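Local coordinates for protein Abbfa_003403 (Acinetobacter baumannii, PDB 4ZXH) that is a four-domain nonribosomal peptide synthetase that probably activates an amino acid, loads it on its phosphopantetheine carrier, condenses it with another substrate and releases the product by its thioesterase, at residues F869-R874 with I878-I883. Residues are numbered along the deposited sequence; the frame is centred on the assembly and turned at random.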
loop_
_atom_site.group_PDB
_atom_site.type_symbol
_atom_site.label_atom_id
_atom_site.label_comp_id
_atom_site.label_asym_id
_atom_site.label_seq_id
_atom_site.Cartn_x
_atom_site.Cartn_y
_atom_site.Cartn_z
ATOM N N PHE A 869 3.367 10.115 -19.111
ATOM C CA PHE A 869 3.385 10.415 -17.683
ATOM C C PHE A 869 4.105 9.363 -16.844
ATOM O O PHE A 869 4.037 8.158 -17.103
ATOM C CB PHE A 869 1.966 10.665 -17.159
ATOM C CG PHE A 869 1.224 11.733 -17.934
ATOM C CD1 PHE A 869 1.929 12.710 -18.647
ATOM C CD2 PHE A 869 -0.158 11.828 -17.876
ATOM C CE1 PHE A 869 1.267 13.707 -19.357
ATOM C CE2 PHE A 869 -0.833 12.841 -18.569
ATOM C CZ PHE A 869 -0.116 13.778 -19.316
ATOM N N GLN A 870 4.846 9.872 -15.861
ATOM C CA GLN A 870 5.752 9.078 -15.049
ATOM C C GLN A 870 5.013 8.515 -13.866
ATOM O O GLN A 870 4.887 9.164 -12.833
ATOM C CB GLN A 870 6.944 9.912 -14.565
ATOM N N VAL A 871 4.504 7.304 -14.033
ATOM C CA VAL A 871 3.986 6.552 -12.912
ATOM C C VAL A 871 5.163 5.862 -12.221
ATOM O O VAL A 871 4.987 5.228 -11.185
ATOM C CB VAL A 871 2.926 5.523 -13.357
ATOM C CG1 VAL A 871 1.618 6.227 -13.693
ATOM C CG2 VAL A 871 3.432 4.716 -14.555
ATOM N N LYS A 872 6.362 6.010 -12.794
ATOM C CA LYS A 872 7.583 5.412 -12.244
ATOM C C LYS A 872 8.180 6.238 -11.099
ATOM O O LYS A 872 8.544 7.401 -11.292
ATOM C CB LYS A 872 8.633 5.228 -13.343
ATOM N N ILE A 873 8.270 5.627 -9.914
ATOM C CA ILE A 873 8.900 6.228 -8.738
ATOM C C ILE A 873 10.293 5.626 -8.524
ATOM O O ILE A 873 11.107 5.572 -9.448
ATOM C CB ILE A 873 8.033 6.027 -7.471
ATOM C CG1 ILE A 873 6.595 6.374 -7.776
ATOM C CG2 ILE A 873 8.435 6.973 -6.322
ATOM C CD1 ILE A 873 6.340 7.839 -7.649
ATOM N N ARG A 874 10.563 5.150 -7.319
ATOM C CA ARG A 874 11.912 4.764 -6.941
ATOM C C ARG A 874 12.237 3.383 -7.525
ATOM O O ARG A 874 12.619 2.458 -6.788
ATOM C CB ARG A 874 12.068 4.770 -5.399
ATOM C CG ARG A 874 11.605 6.073 -4.653
ATOM C CD ARG A 874 11.784 5.987 -3.091
ATOM N NE ARG A 874 10.750 5.217 -2.358
ATOM C CZ ARG A 874 10.936 4.039 -1.731
ATOM N NH1 ARG A 874 12.132 3.444 -1.727
ATOM N NH2 ARG A 874 9.915 3.449 -1.103
ATOM N N ILE A 878 3.359 2.868 -10.092
ATOM C CA ILE A 878 2.243 3.023 -9.164
ATOM C C ILE A 878 0.932 3.099 -9.940
ATOM O O ILE A 878 0.885 3.679 -11.022
ATOM C CB ILE A 878 2.379 4.317 -8.298
ATOM C CG1 ILE A 878 3.716 4.367 -7.559
ATOM C CG2 ILE A 878 1.254 4.421 -7.280
ATOM C CD1 ILE A 878 3.743 3.532 -6.327
ATOM N N GLU A 879 -0.125 2.510 -9.393
ATOM C CA GLU A 879 -1.472 2.721 -9.907
ATOM C C GLU A 879 -2.149 3.868 -9.153
ATOM O O GLU A 879 -2.842 3.629 -8.156
ATOM C CB GLU A 879 -2.303 1.445 -9.776
ATOM C CG GLU A 879 -2.153 0.505 -10.937
ATOM C CD GLU A 879 -2.580 1.135 -12.250
ATOM O OE1 GLU A 879 -3.681 1.728 -12.302
ATOM O OE2 GLU A 879 -1.810 1.039 -13.229
ATOM N N LEU A 880 -1.965 5.100 -9.631
ATOM C CA LEU A 880 -2.410 6.293 -8.896
ATOM C C LEU A 880 -3.877 6.218 -8.462
ATOM O O LEU A 880 -4.225 6.601 -7.347
ATOM C CB LEU A 880 -2.176 7.550 -9.738
ATOM C CG LEU A 880 -0.696 7.837 -10.006
ATOM C CD1 LEU A 880 -0.506 8.941 -11.030
ATOM C CD2 LEU A 880 0.026 8.165 -8.699
ATOM N N GLY A 881 -4.725 5.686 -9.329
ATOM C CA GLY A 881 -6.145 5.601 -9.038
ATOM C C GLY A 881 -6.513 4.750 -7.833
ATOM O O GLY A 881 -7.559 4.968 -7.222
ATOM N N GLU A 882 -5.674 3.779 -7.475
ATOM C CA GLU A 882 -5.974 2.989 -6.291
ATOM C C GLU A 882 -5.822 3.865 -5.062
ATOM O O GLU A 882 -6.638 3.797 -4.128
ATOM C CB GLU A 882 -5.081 1.770 -6.200
ATOM C CG GLU A 882 -5.264 0.821 -7.363
ATOM C CD GLU A 882 -4.335 -0.366 -7.290
ATOM O OE1 GLU A 882 -3.587 -0.464 -6.296
ATOM O OE2 GLU A 882 -4.353 -1.195 -8.225
ATOM N N ILE A 883 -4.797 4.715 -5.066
ATOM C CA ILE A 883 -4.667 5.694 -3.994
ATOM C C ILE A 883 -5.875 6.636 -3.978
ATOM O O ILE A 883 -6.411 6.950 -2.911
ATOM C CB ILE A 883 -3.379 6.513 -4.130
ATOM C CG1 ILE A 883 -2.196 5.593 -4.446
ATOM C CG2 ILE A 883 -3.118 7.344 -2.868
ATOM C CD1 ILE A 883 -0.878 6.338 -4.627
#
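Val871 and Ile878 meet where the chain doubles back ahead of helix 880-888, a worked example of how one backbone bond and a few aliphatic branches can close a short loop. The bond runs from Ile878 N to Val871 O over 3.1 Å. It is far from straight, with an angle of 138° at the hydrogen, and the donor is tilted from the carbonyl plane. Around it the side chains divide the work. Val871 turns its flank to the backbone of Ile878, its CB lying 3.6 Å from Ile878 O. Val871 CG1, anti to its own carbonyl carbon, is 3.8 Å from the same oxygen. In a different direction this methyl meets Leu880 CD1 loosely at 4.4 Å.

On the other flank of the bond, the isoleucines touch through their methylene carbons: Ile873 CG1 and Ile878 CG1 are 3.5 Å apart, and the two side chains lie at a slant to each other. Ile873 places CG1 beside its own backbone N (chi1 -47°). Ile878 does the same (chi1 -55°), which brings these branches together and leaves each CG2 beside the carbonyl carbon. The same CG1 of Ile878 also lies 3.9 Å from Val871 O, giving the bonded carbonyl an aliphatic neighbour.

Beyond the loop, Ile873 packs on Val900 and Leu880 on Val898 and Leu910, while Ile878 rests on Tyr935. Glu879 is tied back by a salt bridge to Arg877 and a hydrogen bond to His864. The arrangement thus joins the loop following strand 861-863 to helix 880-888 and strands 893-903 and 907-916. It is the A8 core motif of adenylation domains, leading from the hinge into the small C-terminal subdomain, which is known to be mobile in the ANL family.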